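Local coordinates for protein Pre-mRNA-splicing factor 38 (Chaetomium thermophilum, PDB 5F5T) that is probably required for pre-mRNA splicing as a nuclear, spliceosomal member of the PRP38 family, at residues 100-105 against 129-134; 106-111 against 117-122; 139-144 against 197-202. All coordinates share one frame; numbering follows the deposited sequence.

Contact 1: 100-105 against 129-134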
loop_
_atom_site.group_PDB
_atom_site.type_symbol
_atom_site.label_atom_id
_atom_site.label_comp_id
_atom_site.label_asym_id
_atom_site.label_seq_id
_atom_site.Cartn_x
_atom_site.Cartn_y
_atom_site.Cartn_z
ATOM N N PRO A 100 12.563 8.180 10.238
ATOM C CA PRO A 100 13.843 7.728 9.687
ATOM C C PRO A 100 14.099 8.306 8.301
ATOM O O PRO A 100 13.150 8.664 7.600
ATOM C CB PRO A 100 13.677 6.209 9.627
ATOM C CG PRO A 100 12.210 6.016 9.436
ATOM C CD PRO A 100 11.563 7.097 10.255
ATOM N N GLY A 101 15.367 8.372 7.906
ATOM C CA GLY A 101 15.745 8.980 6.645
ATOM C C GLY A 101 15.807 7.962 5.525
ATOM O O GLY A 101 15.560 6.776 5.741
ATOM N N ASP A 102 16.134 8.428 4.324
ATOM C CA ASP A 102 16.084 7.591 3.130
ATOM C C ASP A 102 17.042 6.408 3.199
ATOM O O ASP A 102 16.748 5.342 2.668
ATOM C CB ASP A 102 16.381 8.433 1.885
ATOM C CG ASP A 102 15.193 9.269 1.452
ATOM O OD1 ASP A 102 14.309 9.532 2.296
ATOM O OD2 ASP A 102 15.147 9.674 0.271
ATOM N N ASP A 103 18.183 6.597 3.852
ATOM C CA ASP A 103 19.170 5.529 4.000
ATOM C C ASP A 103 18.592 4.357 4.797
ATOM O O ASP A 103 18.699 3.190 4.390
ATOM C CB ASP A 103 20.446 6.065 4.662
ATOM C CG ASP A 103 20.172 7.198 5.641
ATOM O OD1 ASP A 103 19.097 7.827 5.547
ATOM O OD2 ASP A 103 21.040 7.469 6.498
ATOM N N ILE A 104 17.963 4.678 5.924
ATOM C CA ILE A 104 17.398 3.663 6.805
ATOM C C ILE A 104 16.245 2.921 6.128
ATOM O O ILE A 104 16.146 1.692 6.207
ATOM C CB ILE A 104 16.892 4.291 8.119
ATOM C CG1 ILE A 104 18.008 5.082 8.808
ATOM C CG2 ILE A 104 16.343 3.227 9.047
ATOM C CD1 ILE A 104 19.134 4.223 9.345
ATOM N N LEU A 105 15.401 3.671 5.429
ATOM C CA LEU A 105 14.287 3.093 4.686
ATOM C C LEU A 105 14.795 2.188 3.572
ATOM O O LEU A 105 14.228 1.129 3.299
ATOM C CB LEU A 105 13.407 4.199 4.107
ATOM C CG LEU A 105 12.613 4.997 5.141
ATOM C CD1 LEU A 105 11.720 6.036 4.479
ATOM C CD2 LEU A 105 11.790 4.052 5.997
ATOM N N LEU A 129 2.622 5.921 3.788
ATOM C CA LEU A 129 2.176 6.937 4.731
ATOM C C LEU A 129 2.876 8.287 4.565
ATOM O O LEU A 129 2.239 9.331 4.698
ATOM C CB LEU A 129 2.370 6.444 6.165
ATOM C CG LEU A 129 1.495 5.265 6.593
ATOM C CD1 LEU A 129 1.812 4.864 8.027
ATOM C CD2 LEU A 129 0.021 5.595 6.430
ATOM N N THR A 130 4.179 8.273 4.287
ATOM C CA THR A 130 4.983 9.493 4.415
ATOM C C THR A 130 5.590 10.078 3.137
ATOM O O THR A 130 6.220 11.133 3.189
ATOM C CB THR A 130 6.158 9.258 5.384
ATOM O OG1 THR A 130 7.048 8.283 4.824
ATOM C CG2 THR A 130 5.651 8.770 6.729
ATOM N N ARG A 131 5.398 9.422 1.999
ATOM C CA ARG A 131 6.128 9.798 0.789
ATOM C C ARG A 131 5.209 10.326 -0.303
ATOM O O ARG A 131 4.048 9.944 -0.368
ATOM C CB ARG A 131 6.922 8.603 0.252
ATOM C CG ARG A 131 8.423 8.726 0.416
ATOM C CD ARG A 131 8.790 8.769 1.879
ATOM N NE ARG A 131 10.216 8.993 2.091
ATOM C CZ ARG A 131 10.768 9.135 3.290
ATOM N NH1 ARG A 131 10.009 9.073 4.377
ATOM N NH2 ARG A 131 12.075 9.334 3.406
ATOM N N PRO A 132 5.726 11.227 -1.156
ATOM C CA PRO A 132 4.957 11.769 -2.285
ATOM C C PRO A 132 4.487 10.665 -3.237
ATOM O O PRO A 132 5.140 9.620 -3.333
ATOM C CB PRO A 132 5.959 12.698 -2.974
ATOM C CG PRO A 132 6.891 13.102 -1.878
ATOM C CD PRO A 132 7.049 11.866 -1.045
ATOM N N ASP A 133 3.373 10.898 -3.928
ATOM C CA ASP A 133 2.690 9.829 -4.649
ATOM C C ASP A 133 3.533 9.185 -5.749
ATOM O O ASP A 133 3.590 7.955 -5.850
ATOM C CB ASP A 133 1.377 10.353 -5.247
ATOM C CG ASP A 133 1.544 11.678 -5.967
ATOM O OD1 ASP A 133 2.700 12.084 -6.205
ATOM O OD2 ASP A 133 0.518 12.312 -6.298
ATOM N N LYS A 134 4.217 10.007 -6.542
ATOM C CA LYS A 134 5.059 9.495 -7.619
ATOM C C LYS A 134 6.144 8.579 -7.057
ATOM O O LYS A 134 6.365 7.464 -7.550
ATOM C CB LYS A 134 5.674 10.644 -8.416
ATOM C CG LYS A 134 6.830 10.240 -9.317
ATOM C CD LYS A 134 7.370 11.446 -10.071
ATOM C CE LYS A 134 8.647 11.118 -10.827
ATOM N NZ LYS A 134 9.232 12.336 -11.459
#
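Arg-131 NH2 and Asp-102 OD1, 2.5 Å apart, form the salt bridge of this contact; at the resolution of the model the pairing matters more than the exact length. The carboxylate oxygen lies 2° out of the guanidinium plane and is approached nearly along its C-O axis, while the two flat groups are turned 43° against each other. Only OD1 engages the arginine, in an end-on rather than a two-pronged pairing. On the other terminal nitrogen, Arg-131 NH1 donates to Thr-130 OG1 at 3.1 Å, again close to the guanidinium plane, and that hydroxyl is itself bonded to Tyr-126 O. The bond to Asp-102 is bent and that to Thr-130 straighter; two partners near the plane would probably limit rotation of the group. Leu-105 supplies the apolar part: its CD1 lies 3.3 Å above one guanidinium face, toward the rim, and 3.5 Å from Arg-131 CZ. A bend at chi2 (64°) followed by an extended chain carries the arginine tip across to the start of helix 102-115. Asp-102 follows the N-cap Gly-101, where the helix end would probably favour a negative charge. The buried arginine just after helix 117-130 thus brings its charge to an acidic mate, joining the end of one helix to the beginning of another.

Contact 2: 106-111 against 117-122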
loop_
_atom_site.group_PDB
_atom_site.type_symbol
_atom_site.label_atom_id
_atom_site.label_comp_id
_atom_site.label_asym_id
_atom_site.label_seq_id
_atom_site.Cartn_x
_atom_site.Cartn_y
_atom_site.Cartn_z
ATOM N N LYS A 106 15.875 2.620 2.937
ATOM C CA LYS A 106 16.491 1.873 1.854
ATOM C C LYS A 106 16.976 0.525 2.380
ATOM O O LYS A 106 16.744 -0.529 1.757
ATOM C CB LYS A 106 17.631 2.693 1.254
ATOM C CG LYS A 106 18.048 2.303 -0.150
ATOM C CD LYS A 106 19.164 3.222 -0.612
ATOM C CE LYS A 106 18.652 4.659 -0.751
ATOM N NZ LYS A 106 19.491 5.529 -1.628
ATOM N N GLU A 107 17.620 0.564 3.546
ATOM C CA GLU A 107 18.101 -0.654 4.190
ATOM C C GLU A 107 16.961 -1.601 4.538
ATOM O O GLU A 107 17.008 -2.794 4.198
ATOM C CB GLU A 107 18.891 -0.330 5.457
ATOM C CG GLU A 107 19.365 -1.578 6.185
ATOM C CD GLU A 107 19.776 -1.316 7.619
ATOM O OE1 GLU A 107 19.578 -2.220 8.457
ATOM O OE2 GLU A 107 20.298 -0.218 7.908
ATOM N N TYR A 108 15.939 -1.058 5.204
ATOM C CA TYR A 108 14.813 -1.862 5.665
ATOM C C TYR A 108 14.231 -2.574 4.465
ATOM O O TYR A 108 14.235 -3.810 4.380
ATOM C CB TYR A 108 13.719 -1.006 6.307
ATOM C CG TYR A 108 14.013 -0.444 7.683
ATOM C CD1 TYR A 108 15.031 -0.957 8.472
ATOM C CD2 TYR A 108 13.246 0.595 8.198
ATOM C CE1 TYR A 108 15.286 -0.436 9.733
ATOM C CE2 TYR A 108 13.490 1.116 9.449
ATOM C CZ TYR A 108 14.508 0.598 10.216
ATOM O OH TYR A 108 14.750 1.125 11.467
ATOM N N LEU A 109 13.804 -1.753 3.509
ATOM C CA LEU A 109 13.055 -2.196 2.350
ATOM C C LEU A 109 13.834 -3.242 1.565
ATOM O O LEU A 109 13.411 -4.396 1.472
ATOM C CB LEU A 109 12.720 -0.993 1.461
ATOM C CG LEU A 109 11.600 -1.116 0.432
ATOM C CD1 LEU A 109 10.256 -1.246 1.115
ATOM C CD2 LEU A 109 11.600 0.086 -0.505
ATOM N N TYR A 110 15.006 -2.868 1.065
ATOM C CA TYR A 110 15.690 -3.751 0.134
ATOM C C TYR A 110 16.431 -4.885 0.843
ATOM O O TYR A 110 16.192 -6.067 0.563
ATOM C CB TYR A 110 16.646 -2.941 -0.737
ATOM C CG TYR A 110 15.909 -1.915 -1.572
ATOM C CD1 TYR A 110 15.043 -2.307 -2.583
ATOM C CD2 TYR A 110 16.079 -0.554 -1.346
ATOM C CE1 TYR A 110 14.357 -1.373 -3.341
ATOM C CE2 TYR A 110 15.402 0.388 -2.103
ATOM C CZ TYR A 110 14.543 -0.027 -3.099
ATOM O OH TYR A 110 13.868 0.907 -3.854
ATOM N N PHE A 111 17.272 -4.536 1.809
ATOM C CA PHE A 111 18.180 -5.513 2.395
ATOM C C PHE A 111 17.430 -6.271 3.488
ATOM O O PHE A 111 17.417 -7.528 3.536
ATOM C CB PHE A 111 19.412 -4.790 2.941
ATOM C CG PHE A 111 20.540 -5.697 3.346
ATOM C CD1 PHE A 111 20.723 -6.054 4.671
ATOM C CD2 PHE A 111 21.447 -6.157 2.405
ATOM C CE1 PHE A 111 21.774 -6.876 5.045
ATOM C CE2 PHE A 111 22.496 -6.980 2.772
ATOM C CZ PHE A 111 22.659 -7.340 4.096
ATOM N N LYS A 117 10.498 -10.425 5.432
ATOM C CA LYS A 117 9.359 -9.959 4.655
ATOM C C LYS A 117 8.494 -8.952 5.409
ATOM O O LYS A 117 7.988 -8.015 4.805
ATOM C CB LYS A 117 8.498 -11.141 4.198
ATOM C CG LYS A 117 8.140 -12.124 5.297
ATOM C CD LYS A 117 7.663 -13.440 4.708
ATOM C CE LYS A 117 7.057 -14.329 5.765
ATOM N NZ LYS A 117 6.383 -15.482 5.115
ATOM N N TYR A 118 8.291 -9.150 6.708
ATOM C CA TYR A 118 7.479 -8.213 7.487
ATOM C C TYR A 118 8.186 -6.863 7.635
ATOM O O TYR A 118 7.538 -5.827 7.774
ATOM C CB TYR A 118 7.125 -8.807 8.852
ATOM C CG TYR A 118 6.071 -9.881 8.735
ATOM C CD1 TYR A 118 4.759 -9.553 8.426
ATOM C CD2 TYR A 118 6.399 -11.225 8.869
ATOM C CE1 TYR A 118 3.793 -10.528 8.285
ATOM C CE2 TYR A 118 5.435 -12.213 8.725
ATOM C CZ TYR A 118 4.134 -11.854 8.434
ATOM O OH TYR A 118 3.169 -12.822 8.289
ATOM N N LEU A 119 9.514 -6.869 7.593
ATOM C CA LEU A 119 10.258 -5.615 7.597
ATOM C C LEU A 119 9.961 -4.839 6.313
ATOM O O LEU A 119 9.807 -3.615 6.335
ATOM C CB LEU A 119 11.760 -5.861 7.736
ATOM C CG LEU A 119 12.621 -4.599 7.814
ATOM C CD1 LEU A 119 12.084 -3.668 8.899
ATOM C CD2 LEU A 119 14.066 -4.955 8.095
ATOM N N ARG A 120 9.887 -5.558 5.194
ATOM C CA ARG A 120 9.538 -4.944 3.915
ATOM C C ARG A 120 8.111 -4.430 3.937
ATOM O O ARG A 120 7.816 -3.372 3.382
ATOM C CB ARG A 120 9.723 -5.931 2.755
ATOM C CG ARG A 120 9.227 -5.391 1.421
ATOM C CD ARG A 120 9.736 -6.178 0.227
ATOM N NE ARG A 120 11.186 -6.322 0.255
ATOM C CZ ARG A 120 11.885 -7.043 -0.614
ATOM N NH1 ARG A 120 13.204 -7.110 -0.502
ATOM N NH2 ARG A 120 11.271 -7.697 -1.593
ATOM N N ALA A 121 7.223 -5.193 4.567
ATOM C CA ALA A 121 5.828 -4.784 4.677
ATOM C C ALA A 121 5.714 -3.494 5.484
ATOM O O ALA A 121 5.001 -2.567 5.096
ATOM C CB ALA A 121 5.001 -5.880 5.316
ATOM N N LEU A 122 6.453 -3.435 6.588
ATOM C CA LEU A 122 6.473 -2.260 7.445
ATOM C C LEU A 122 7.019 -1.055 6.702
ATOM O O LEU A 122 6.420 0.019 6.722
ATOM C CB LEU A 122 7.320 -2.519 8.692
ATOM C CG LEU A 122 7.340 -1.383 9.721
ATOM C CD1 LEU A 122 5.921 -0.921 10.033
ATOM C CD2 LEU A 122 8.086 -1.772 10.990
#
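Arg-120 of helix 117-130 reaches the carbonyl oxygens of Leu-109 and Tyr-110 in helix 102-115; the axes of segments 106-111 and 117-122 approach to 8.0 Å, their directions 131° apart. Its CB passes 4.2 Å from Leu-109 O, and its CG lies 4.3 Å from Leu-109 CD1. The chain stays extended up to CD and then bends at chi3 (-52°), which turns NE back to the same carbonyl. Arg-120 NE donates to Leu-109 O at 3.2 Å, the oxygen sitting somewhat out of the guanidinium plane. NH1 adds weak bonds to Leu-109 O and to Tyr-110 O, the latter 3.3 Å from Arg-120 NH1 at the edge of the group. At the tip, NH2 makes a salt bridge to Asp-146. Apolar packing completes the helix pair: Leu-119 CD1 lies 3.9 Å from Tyr-108 CG, approaching the ring obliquely, while Tyr-108 OH is bonded to Glu-61 O. A leucine in place of Arg-120 would probably leave Asp-146 without this charged mate and the Leu-109 carbonyl without its NE donor. One guanidinium thus joins two successive helices through main-chain oxygens within a pi-type turn, and its charge is answered by an aspartate beyond both segments.

Contact 3: 139-144 against 197-202; sequences LLEPFL and EPRVSP
Glu-141 and Arg-199 bring their CA atoms to 8.1 Å, where the loop before helix 206-218 lies on the helical body of this PRP38-family protein: the 3-10 turn of 141-144, in the segment 139-144, faces the irregular chain of 197-202, extended as far as Ser-201. The 3-10 character is borne out by the bond from Leu-144 N to Glu-141 O, 3.1 Å long, a three-residue spacing that leaves Glu-141 and Leu-144 both directed toward 197-202. Arg-199 carries most of the contact from its side, touching both of them. With CG anti to the backbone N (chi1 -175°) it runs straight out to CD, then turns at chi3 (74°), so that its aliphatic part lies against Glu-141 and its guanidinium over Leu-144. Glu-141 OE1 comes 3.5 Å from Arg-199 CG, and Glu-141 CD lies 3.6 Å from Arg-199 CD. The opposite charges are near without pairing: Glu-141 OE2 stays 4.8 Å from Arg-199 NE, and the two flat groups are turned 77° apart. Each has another mate. Glu-141 OE2 forms a salt bridge with Arg-187 NE, whereas Arg-199 NE and NH2 form salt bridges with acidic groups on the chain of another protein, so the arginine serves an interface between chains. Against that guanidinium, Leu-144 CD1 sits 3.4 Å above one face, displaced toward the rim on the NH1 side.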
loop_
_atom_site.group_PDB
_atom_site.type_symbol
_atom_site.label_atom_id
_atom_site.label_comp_id
_atom_site.label_asym_id
_atom_site.label_seq_id
_atom_site.Cartn_x
_atom_site.Cartn_y
_atom_site.Cartn_z
ATOM N N LEU A 139 8.688 3.406 -5.951
ATOM C CA LEU A 139 9.328 2.565 -4.940
ATOM C C LEU A 139 8.600 1.254 -4.703
ATOM O O LEU A 139 9.230 0.203 -4.631
ATOM C CB LEU A 139 9.451 3.311 -3.607
ATOM C CG LEU A 139 10.386 4.518 -3.546
ATOM C CD1 LEU A 139 10.115 5.340 -2.297
ATOM C CD2 LEU A 139 11.830 4.059 -3.585
ATOM N N LEU A 140 7.280 1.317 -4.560
ATOM C CA LEU A 140 6.515 0.144 -4.144
ATOM C C LEU A 140 6.151 -0.811 -5.277
ATOM O O LEU A 140 6.102 -2.019 -5.067
ATOM C CB LEU A 140 5.237 0.570 -3.426
ATOM C CG LEU A 140 5.442 1.390 -2.157
ATOM C CD1 LEU A 140 4.138 1.509 -1.384
ATOM C CD2 LEU A 140 6.530 0.770 -1.301
ATOM N N GLU A 141 5.911 -0.288 -6.476
ATOM C CA GLU A 141 5.456 -1.153 -7.568
ATOM C C GLU A 141 6.386 -2.331 -7.917
ATOM O O GLU A 141 5.894 -3.389 -8.306
ATOM C CB GLU A 141 5.199 -0.321 -8.827
ATOM C CG GLU A 141 3.868 0.416 -8.790
ATOM C CD GLU A 141 3.527 1.100 -10.098
ATOM O OE1 GLU A 141 4.434 1.281 -10.938
ATOM O OE2 GLU A 141 2.344 1.458 -10.282
ATOM N N PRO A 142 7.719 -2.175 -7.766
ATOM C CA PRO A 142 8.534 -3.362 -8.059
ATOM C C PRO A 142 8.232 -4.568 -7.171
ATOM O O PRO A 142 8.459 -5.703 -7.592
ATOM C CB PRO A 142 9.961 -2.868 -7.818
ATOM C CG PRO A 142 9.901 -1.421 -8.123
ATOM C CD PRO A 142 8.558 -0.970 -7.623
ATOM N N PHE A 143 7.721 -4.333 -5.968
ATOM C CA PHE A 143 7.485 -5.429 -5.033
ATOM C C PHE A 143 6.148 -6.114 -5.273
ATOM O O PHE A 143 5.728 -6.970 -4.496
ATOM C CB PHE A 143 7.602 -4.924 -3.601
ATOM C CG PHE A 143 8.945 -4.340 -3.300
ATOM C CD1 PHE A 143 10.079 -5.134 -3.344
ATOM C CD2 PHE A 143 9.087 -2.991 -3.027
ATOM C CE1 PHE A 143 11.324 -4.600 -3.090
ATOM C CE2 PHE A 143 10.332 -2.449 -2.772
ATOM C CZ PHE A 143 11.452 -3.255 -2.805
ATOM N N LEU A 144 5.486 -5.743 -6.365
ATOM C CA LEU A 144 4.371 -6.528 -6.873
ATOM C C LEU A 144 4.881 -7.887 -7.376
ATOM O O LEU A 144 4.097 -8.785 -7.676
ATOM C CB LEU A 144 3.650 -5.772 -7.992
ATOM C CG LEU A 144 2.813 -4.547 -7.601
ATOM C CD1 LEU A 144 2.242 -3.880 -8.836
ATOM C CD2 LEU A 144 1.693 -4.942 -6.655
ATOM N N GLU A 197 5.510 6.843 -16.666
ATOM C CA GLU A 197 5.188 5.961 -17.779
ATOM C C GLU A 197 4.288 4.843 -17.258
ATOM O O GLU A 197 4.243 4.602 -16.051
ATOM C CB GLU A 197 6.460 5.395 -18.417
ATOM C CG GLU A 197 7.377 6.449 -19.027
ATOM C CD GLU A 197 6.719 7.189 -20.178
ATOM O OE1 GLU A 197 6.029 6.538 -20.991
ATOM O OE2 GLU A 197 6.906 8.421 -20.281
ATOM N N PRO A 198 3.556 4.164 -18.156
ATOM C CA PRO A 198 2.726 3.044 -17.701
ATOM C C PRO A 198 3.563 1.945 -17.052
ATOM O O PRO A 198 4.717 1.746 -17.432
ATOM C CB PRO A 198 2.074 2.555 -18.993
ATOM C CG PRO A 198 2.003 3.789 -19.835
ATOM C CD PRO A 198 3.317 4.466 -19.578
ATOM N N ARG A 199 2.989 1.256 -16.073
ATOM C CA ARG A 199 3.719 0.238 -15.329
ATOM C C ARG A 199 4.091 -0.923 -16.240
ATOM O O ARG A 199 3.290 -1.359 -17.068
ATOM C CB ARG A 199 2.893 -0.270 -14.148
ATOM C CG ARG A 199 3.640 -1.257 -13.261
ATOM C CD ARG A 199 2.761 -1.778 -12.142
ATOM N NE ARG A 199 1.783 -2.740 -12.640
ATOM C CZ ARG A 199 1.987 -4.053 -12.678
ATOM N NH1 ARG A 199 3.131 -4.561 -12.240
ATOM N NH2 ARG A 199 1.046 -4.859 -13.145
ATOM N N VAL A 200 5.312 -1.423 -16.088
ATOM C CA VAL A 200 5.754 -2.574 -16.863
ATOM C C VAL A 200 5.792 -3.821 -15.983
ATOM O O VAL A 200 6.544 -3.899 -15.011
ATOM C CB VAL A 200 7.138 -2.331 -17.508
ATOM C CG1 VAL A 200 7.000 -1.422 -18.717
ATOM C CG2 VAL A 200 8.114 -1.735 -16.501
ATOM N N SER A 201 4.942 -4.786 -16.311
ATOM C CA SER A 201 4.871 -6.028 -15.555
ATOM C C SER A 201 6.081 -6.908 -15.856
ATOM O O SER A 201 6.577 -6.917 -16.983
ATOM C CB SER A 201 3.577 -6.777 -15.884
ATOM O OG SER A 201 3.420 -7.917 -15.057
ATOM N N PRO A 202 6.555 -7.656 -14.849
ATOM C CA PRO A 202 7.627 -8.637 -15.047
ATOM C C PRO A 202 7.262 -9.649 -16.126
ATOM O O PRO A 202 8.128 -10.120 -16.864
ATOM C CB PRO A 202 7.737 -9.311 -13.679
ATOM C CG PRO A 202 7.284 -8.264 -12.725
ATOM C CD PRO A 202 6.147 -7.581 -13.436
#

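How the contacts relate
Contacts 1 and 2 share helices 102-115 and 117-130, with centres about 12 Å apart; along the chain, contact 2 is nested inside the loop that contact 1 closes. Together they join the helix pair near its turn and at the far end. Contact 3 follows in series, its centre about 17 Å from each of the others, and shares helix 133-140 with contact 1. It touches contact 2 directly: Phe-143 packs on Leu-109, Tyr-110 and Arg-120, the nearest approach being Arg-120 NH2 to Phe-143 CD1 at 3.3 Å. Successive helices thus run from buried contacts 1 and 2 to partly buried contact 3; contacts 2 and 3 have residues reaching the other protein chain, contact 1 none.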